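Local coordinates for protein NanS-p (Escherichia phage vB_EcoP_24B, PDB 6YP6) that probably binds carbohydrate, as part of a conserved phage carbohydrate esterase of the NanS-p type from a Shiga toxin-encoding bacteriophage, at residues A[66-80]-A[205-217]. Sequence-based numbering, arbitrary orientation.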
loop_
_atom_site.group_PDB
_atom_site.type_symbol
_atom_site.label_atom_id
_atom_site.label_comp_id
_atom_site.label_asym_id
_atom_site.label_seq_id
_atom_site.Cartn_x
_atom_site.Cartn_y
_atom_site.Cartn_z
ATOM N N LEU A 66 8.891 -8.147 -11.327
ATOM C CA LEU A 66 7.599 -7.476 -11.456
ATOM C C LEU A 66 7.606 -6.524 -12.648
ATOM O O LEU A 66 6.663 -6.508 -13.452
ATOM C CB LEU A 66 7.275 -6.739 -10.151
ATOM C CG LEU A 66 6.005 -5.881 -10.182
ATOM C CD1 LEU A 66 4.754 -6.694 -10.418
ATOM C CD2 LEU A 66 5.890 -5.101 -8.875
ATOM N N LEU A 67 8.676 -5.742 -12.794
ATOM C CA LEU A 67 8.756 -4.816 -13.917
ATOM C C LEU A 67 8.831 -5.558 -15.253
ATOM O O LEU A 67 8.215 -5.130 -16.233
ATOM C CB LEU A 67 9.977 -3.912 -13.766
ATOM C CG LEU A 67 9.859 -2.850 -12.674
ATOM C CD1 LEU A 67 11.199 -2.166 -12.443
ATOM C CD2 LEU A 67 8.823 -1.811 -13.044
ATOM N N GLN A 68 9.578 -6.668 -15.304
ATOM C CA GLN A 68 9.785 -7.401 -16.552
ATOM C C GLN A 68 8.527 -8.148 -16.966
ATOM O O GLN A 68 8.124 -8.114 -18.138
ATOM C CB GLN A 68 10.959 -8.378 -16.383
ATOM C CG GLN A 68 11.182 -9.395 -17.511
ATOM C CD GLN A 68 11.932 -10.647 -17.033
ATOM O OE1 GLN A 68 12.620 -10.619 -16.010
ATOM N NE2 GLN A 68 11.777 -11.745 -17.757
ATOM N N LYS A 69 7.921 -8.868 -16.025
ATOM C CA LYS A 69 6.834 -9.776 -16.338
ATOM C C LYS A 69 5.461 -9.177 -16.098
ATOM O O LYS A 69 4.466 -9.722 -16.598
ATOM C CB LYS A 69 6.962 -11.039 -15.481
ATOM C CG LYS A 69 8.232 -11.828 -15.715
ATOM C CD LYS A 69 8.310 -13.055 -14.803
ATOM C CE LYS A 69 9.624 -13.804 -14.965
ATOM N NZ LYS A 69 10.128 -14.301 -13.654
ATOM N N GLY A 70 5.382 -8.081 -15.346
ATOM C CA GLY A 70 4.117 -7.562 -14.880
ATOM C C GLY A 70 3.625 -8.318 -13.664
ATOM O O GLY A 70 4.185 -9.339 -13.253
ATOM N N GLY A 71 2.558 -7.796 -13.074
ATOM C CA GLY A 71 2.006 -8.353 -11.847
ATOM C C GLY A 71 1.199 -7.281 -11.139
ATOM O O GLY A 71 0.741 -6.332 -11.763
ATOM N N GLN A 72 1.041 -7.451 -9.827
ATOM C CA GLN A 72 0.235 -6.511 -9.065
ATOM C C GLN A 72 0.739 -6.392 -7.634
ATOM O O GLN A 72 1.295 -7.336 -7.068
ATOM C CB GLN A 72 -1.241 -6.932 -9.014
ATOM C CG GLN A 72 -1.938 -7.040 -10.351
ATOM C CD GLN A 72 -3.438 -7.043 -10.193
ATOM O OE1 GLN A 72 -3.972 -7.479 -9.171
ATOM N NE2 GLN A 72 -4.126 -6.516 -11.185
ATOM N N ILE A 73 0.528 -5.208 -7.061
ATOM C CA ILE A 73 0.588 -4.956 -5.625
ATOM C C ILE A 73 -0.864 -4.801 -5.188
ATOM O O ILE A 73 -1.594 -4.011 -5.792
ATOM C CB ILE A 73 1.356 -3.657 -5.333
ATOM C CG1 ILE A 73 2.761 -3.666 -5.950
ATOM C CG2 ILE A 73 1.388 -3.377 -3.827
ATOM C CD1 ILE A 73 3.469 -2.324 -5.884
ATOM N N ARG A 74 -1.300 -5.545 -4.169
ATOM C CA ARG A 74 -2.719 -5.537 -3.815
ATOM C C ARG A 74 -2.934 -5.558 -2.309
ATOM O O ARG A 74 -2.114 -6.065 -1.536
ATOM C CB ARG A 74 -3.502 -6.686 -4.464
ATOM C CG ARG A 74 -2.990 -8.054 -4.163
ATOM C CD ARG A 74 -3.957 -9.089 -4.703
ATOM N NE ARG A 74 -3.495 -10.466 -4.546
ATOM C CZ ARG A 74 -3.715 -11.225 -3.474
ATOM N NH1 ARG A 74 -4.357 -10.747 -2.424
ATOM N NH2 ARG A 74 -3.268 -12.470 -3.455
ATOM N N CYS A 75 -4.081 -5.019 -1.902
ATOM C CA CYS A 75 -4.508 -5.047 -0.516
ATOM C C CYS A 75 -6.027 -5.011 -0.453
ATOM O O CYS A 75 -6.661 -4.243 -1.173
ATOM C CB CYS A 75 -3.940 -3.833 0.227
ATOM S SG CYS A 75 -4.424 -3.646 1.967
ATOM N N ARG A 76 -6.593 -5.805 0.449
ATOM C CA ARG A 76 -8.008 -5.731 0.800
ATOM C C ARG A 76 -8.094 -5.258 2.247
ATOM O O ARG A 76 -7.439 -5.830 3.132
ATOM C CB ARG A 76 -8.689 -7.085 0.590
ATOM C CG ARG A 76 -10.175 -7.066 0.941
ATOM C CD ARG A 76 -10.930 -8.249 0.357
ATOM N NE ARG A 76 -12.379 -8.135 0.562
ATOM C CZ ARG A 76 -13.068 -8.687 1.565
ATOM N NH1 ARG A 76 -12.475 -9.430 2.493
ATOM N NH2 ARG A 76 -14.377 -8.502 1.632
ATOM N N PHE A 77 -8.890 -4.211 2.482
ATOM C CA PHE A 77 -8.877 -3.501 3.754
ATOM C C PHE A 77 -10.247 -2.896 4.018
ATOM O O PHE A 77 -11.057 -2.712 3.112
ATOM C CB PHE A 77 -7.795 -2.389 3.757
ATOM C CG PHE A 77 -8.126 -1.253 2.837
ATOM C CD1 PHE A 77 -7.851 -1.338 1.477
ATOM C CD2 PHE A 77 -8.767 -0.122 3.312
ATOM C CE1 PHE A 77 -8.213 -0.305 0.621
ATOM C CE2 PHE A 77 -9.123 0.906 2.458
ATOM C CZ PHE A 77 -8.840 0.818 1.111
ATOM N N LYS A 78 -10.469 -2.546 5.280
ATOM C CA LYS A 78 -11.706 -1.935 5.738
ATOM C C LYS A 78 -11.320 -0.849 6.722
ATOM O O LYS A 78 -10.560 -1.098 7.658
ATOM C CB LYS A 78 -12.612 -2.985 6.401
ATOM C CG LYS A 78 -13.727 -2.423 7.264
ATOM C CD LYS A 78 -14.788 -3.523 7.563
ATOM C CE LYS A 78 -15.181 -3.614 9.012
ATOM N NZ LYS A 78 -16.400 -4.436 9.084
ATOM N N VAL A 79 -11.846 0.348 6.536
ATOM C CA VAL A 79 -11.541 1.472 7.415
ATOM C C VAL A 79 -12.623 1.579 8.476
ATOM O O VAL A 79 -13.812 1.483 8.156
ATOM C CB VAL A 79 -11.429 2.800 6.645
ATOM C CG1 VAL A 79 -10.882 3.874 7.565
ATOM C CG2 VAL A 79 -10.572 2.644 5.410
ATOM N N SER A 80 -12.225 1.840 9.720
ATOM C CA SER A 80 -13.142 1.976 10.842
ATOM C C SER A 80 -13.109 3.409 11.363
ATOM O O SER A 80 -12.061 4.058 11.358
ATOM C CB SER A 80 -12.726 1.012 11.960
ATOM O OG SER A 80 -13.696 0.931 12.985
ATOM N N TYR A 205 -7.132 6.635 11.033
ATOM C CA TYR A 205 -8.249 5.706 11.134
ATOM C C TYR A 205 -7.750 4.321 11.540
ATOM O O TYR A 205 -6.823 3.797 10.912
ATOM C CB TYR A 205 -8.958 5.523 9.797
ATOM C CG TYR A 205 -9.701 6.714 9.253
ATOM C CD1 TYR A 205 -11.001 6.981 9.635
ATOM C CD2 TYR A 205 -9.115 7.551 8.300
ATOM C CE1 TYR A 205 -11.691 8.046 9.111
ATOM C CE2 TYR A 205 -9.805 8.623 7.771
ATOM C CZ TYR A 205 -11.099 8.865 8.188
ATOM O OH TYR A 205 -11.834 9.923 7.692
ATOM N N PRO A 206 -8.383 3.658 12.508
ATOM C CA PRO A 206 -8.144 2.218 12.662
ATOM C C PRO A 206 -8.457 1.527 11.340
ATOM O O PRO A 206 -9.397 1.905 10.634
ATOM C CB PRO A 206 -9.115 1.812 13.772
ATOM C CG PRO A 206 -9.361 3.087 14.524
ATOM C CD PRO A 206 -9.384 4.150 13.469
ATOM N N VAL A 207 -7.664 0.515 10.991
ATOM C CA VAL A 207 -7.848 -0.196 9.729
ATOM C C VAL A 207 -7.782 -1.696 9.965
ATOM O O VAL A 207 -6.965 -2.182 10.758
ATOM C CB VAL A 207 -6.837 0.279 8.655
ATOM C CG1 VAL A 207 -5.404 -0.093 8.997
ATOM C CG2 VAL A 207 -7.208 -0.241 7.256
ATOM N N LEU A 208 -8.643 -2.423 9.260
ATOM C CA LEU A 208 -8.627 -3.875 9.228
ATOM C C LEU A 208 -8.027 -4.307 7.898
ATOM O O LEU A 208 -8.452 -3.843 6.835
ATOM C CB LEU A 208 -10.034 -4.453 9.365
ATOM C CG LEU A 208 -10.538 -4.661 10.791
ATOM C CD1 LEU A 208 -10.606 -3.374 11.548
ATOM C CD2 LEU A 208 -11.894 -5.344 10.747
ATOM N N ILE A 209 -7.046 -5.192 7.957
ATOM C CA ILE A 209 -6.396 -5.730 6.769
ATOM C C ILE A 209 -6.786 -7.192 6.618
ATOM O O ILE A 209 -6.613 -7.988 7.546
ATOM C CB ILE A 209 -4.864 -5.586 6.859
ATOM C CG1 ILE A 209 -4.446 -4.143 7.064
ATOM C CG2 ILE A 209 -4.204 -6.231 5.639
ATOM C CD1 ILE A 209 -4.751 -3.272 5.940
ATOM N N ASP A 210 -7.299 -7.543 5.447
ATOM C CA ASP A 210 -7.578 -8.927 5.080
ATOM C C ASP A 210 -6.330 -9.578 4.488
ATOM O O ASP A 210 -5.948 -10.684 4.884
ATOM C CB ASP A 210 -8.719 -8.926 4.053
ATOM C CG ASP A 210 -9.378 -10.272 3.889
ATOM O OD1 ASP A 210 -9.552 -10.980 4.901
ATOM O OD2 ASP A 210 -9.815 -10.590 2.758
ATOM N N SER A 211 -5.701 -8.888 3.540
ATOM C CA SER A 211 -4.520 -9.396 2.871
ATOM C C SER A 211 -3.737 -8.240 2.267
ATOM O O SER A 211 -4.283 -7.169 1.976
ATOM C CB SER A 211 -4.914 -10.377 1.766
ATOM O OG SER A 211 -5.694 -9.727 0.779
ATOM N N ILE A 212 -2.437 -8.491 2.084
ATOM C CA ILE A 212 -1.518 -7.654 1.316
ATOM C C ILE A 212 -0.687 -8.620 0.489
ATOM O O ILE A 212 -0.226 -9.631 1.022
ATOM C CB ILE A 212 -0.559 -6.860 2.226
ATOM C CG1 ILE A 212 -1.317 -5.957 3.192
ATOM C CG2 ILE A 212 0.434 -6.042 1.393
ATOM C CD1 ILE A 212 -0.469 -5.443 4.328
ATOM N N ALA A 213 -0.473 -8.330 -0.788
ATOM C CA ALA A 213 0.374 -9.219 -1.570
ATOM C C ALA A 213 1.032 -8.478 -2.720
ATOM O O ALA A 213 0.519 -7.467 -3.207
ATOM C CB ALA A 213 -0.406 -10.411 -2.142
ATOM N N VAL A 214 2.169 -9.006 -3.161
ATOM C CA VAL A 214 2.735 -8.671 -4.458
ATOM C C VAL A 214 2.826 -9.969 -5.234
ATOM O O VAL A 214 3.381 -10.955 -4.733
ATOM C CB VAL A 214 4.100 -7.970 -4.356
ATOM C CG1 VAL A 214 4.613 -7.645 -5.751
ATOM C CG2 VAL A 214 3.994 -6.708 -3.515
ATOM N N GLU A 215 2.265 -9.973 -6.435
ATOM C CA GLU A 215 2.260 -11.137 -7.309
ATOM C C GLU A 215 2.921 -10.756 -8.623
ATOM O O GLU A 215 2.834 -9.602 -9.066
ATOM C CB GLU A 215 0.823 -11.625 -7.530
ATOM C CG GLU A 215 0.219 -12.231 -6.266
ATOM C CD GLU A 215 -1.282 -12.456 -6.325
ATOM O OE1 GLU A 215 -1.996 -11.751 -7.079
ATOM O OE2 GLU A 215 -1.755 -13.351 -5.594
ATOM N N VAL A 216 3.609 -11.723 -9.223
ATOM C CA VAL A 216 4.342 -11.526 -10.464
ATOM C C VAL A 216 3.809 -12.527 -11.475
ATOM O O VAL A 216 3.653 -13.716 -11.167
ATOM C CB VAL A 216 5.858 -11.693 -10.250
ATOM C CG1 VAL A 216 6.603 -11.494 -11.539
ATOM C CG2 VAL A 216 6.338 -10.692 -9.187
ATOM N N ASN A 217 3.506 -12.046 -12.672
ATOM C CA ASN A 217 3.000 -12.938 -13.703
ATOM C C ASN A 217 4.017 -14.034 -14.010
ATOM O O ASN A 217 5.225 -13.808 -13.976
ATOM C CB ASN A 217 2.697 -12.142 -14.966
ATOM C CG ASN A 217 1.563 -11.164 -14.777
ATOM O OD1 ASN A 217 0.649 -11.396 -13.993
ATOM N ND2 ASN A 217 1.616 -10.062 -15.508
HETATM O O HOH W 1 -5.084 -8.272 -1.524
#
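Strand 71-79 pairs antiparallel with strand 207-216 in the middle of a beta-sheet, from Gly71 opposite Val216 to Val79 opposite Val207, and the ladder is interrupted by a classic beta bulge. There Asp210 and Ser211 both face Arg76: the amide N of Asp210 bonds to Arg76 O at 2.9 Å, while Ser211 O receives Arg76 N. The register shifts by one residue, and strand 207-216 turns a corner.

On the face carrying the arginines, the Arg74 guanidinium lies flat over the methyl of Ala213, whose CB sits 3.7 Å from Arg74 CZ. Its edge meets Glu215: Arg74 NH2 reaches Glu215 OE2 at 2.8 Å in a nearly straight salt bridge, with a weak bond from Arg74 NE to Glu215 OE1. The two planes are 67° apart, and OE2 is met from above the carboxylate. Arg74 leaves its backbone with CG between N and the carbonyl carbon (chi1 57°), then runs extended over the partner strand 207-216, above Ala213. A water accepts from Arg74 NH1 at 2.7 Å and also bonds Ser211 OG. At the bulge itself, Arg76 NH1 forms a salt bridge to Asp210 OD2 at 2.9 Å, again from above the carboxylate; OD2 is also held by Thr38, and the guanidinium makes a cation-pi contact with Trp152.

The other face is apolar. Ile209 CD1 touches both Phe77 CB and Cys75 SG, and Val79 CG1 packs against Tyr205 CB at 3.4 Å. At the helix end, Asn217 ND2 donates to Lys69 O at 3.1 Å.

Strand 152-159 flanks strand 71-79 on its other edge, strands 3-9 and 41-46 pair with 207-216, and Trp94 and Met90 of strand 88-95, from the second sheet, pack against Ile73 and Phe77 on the apolar face.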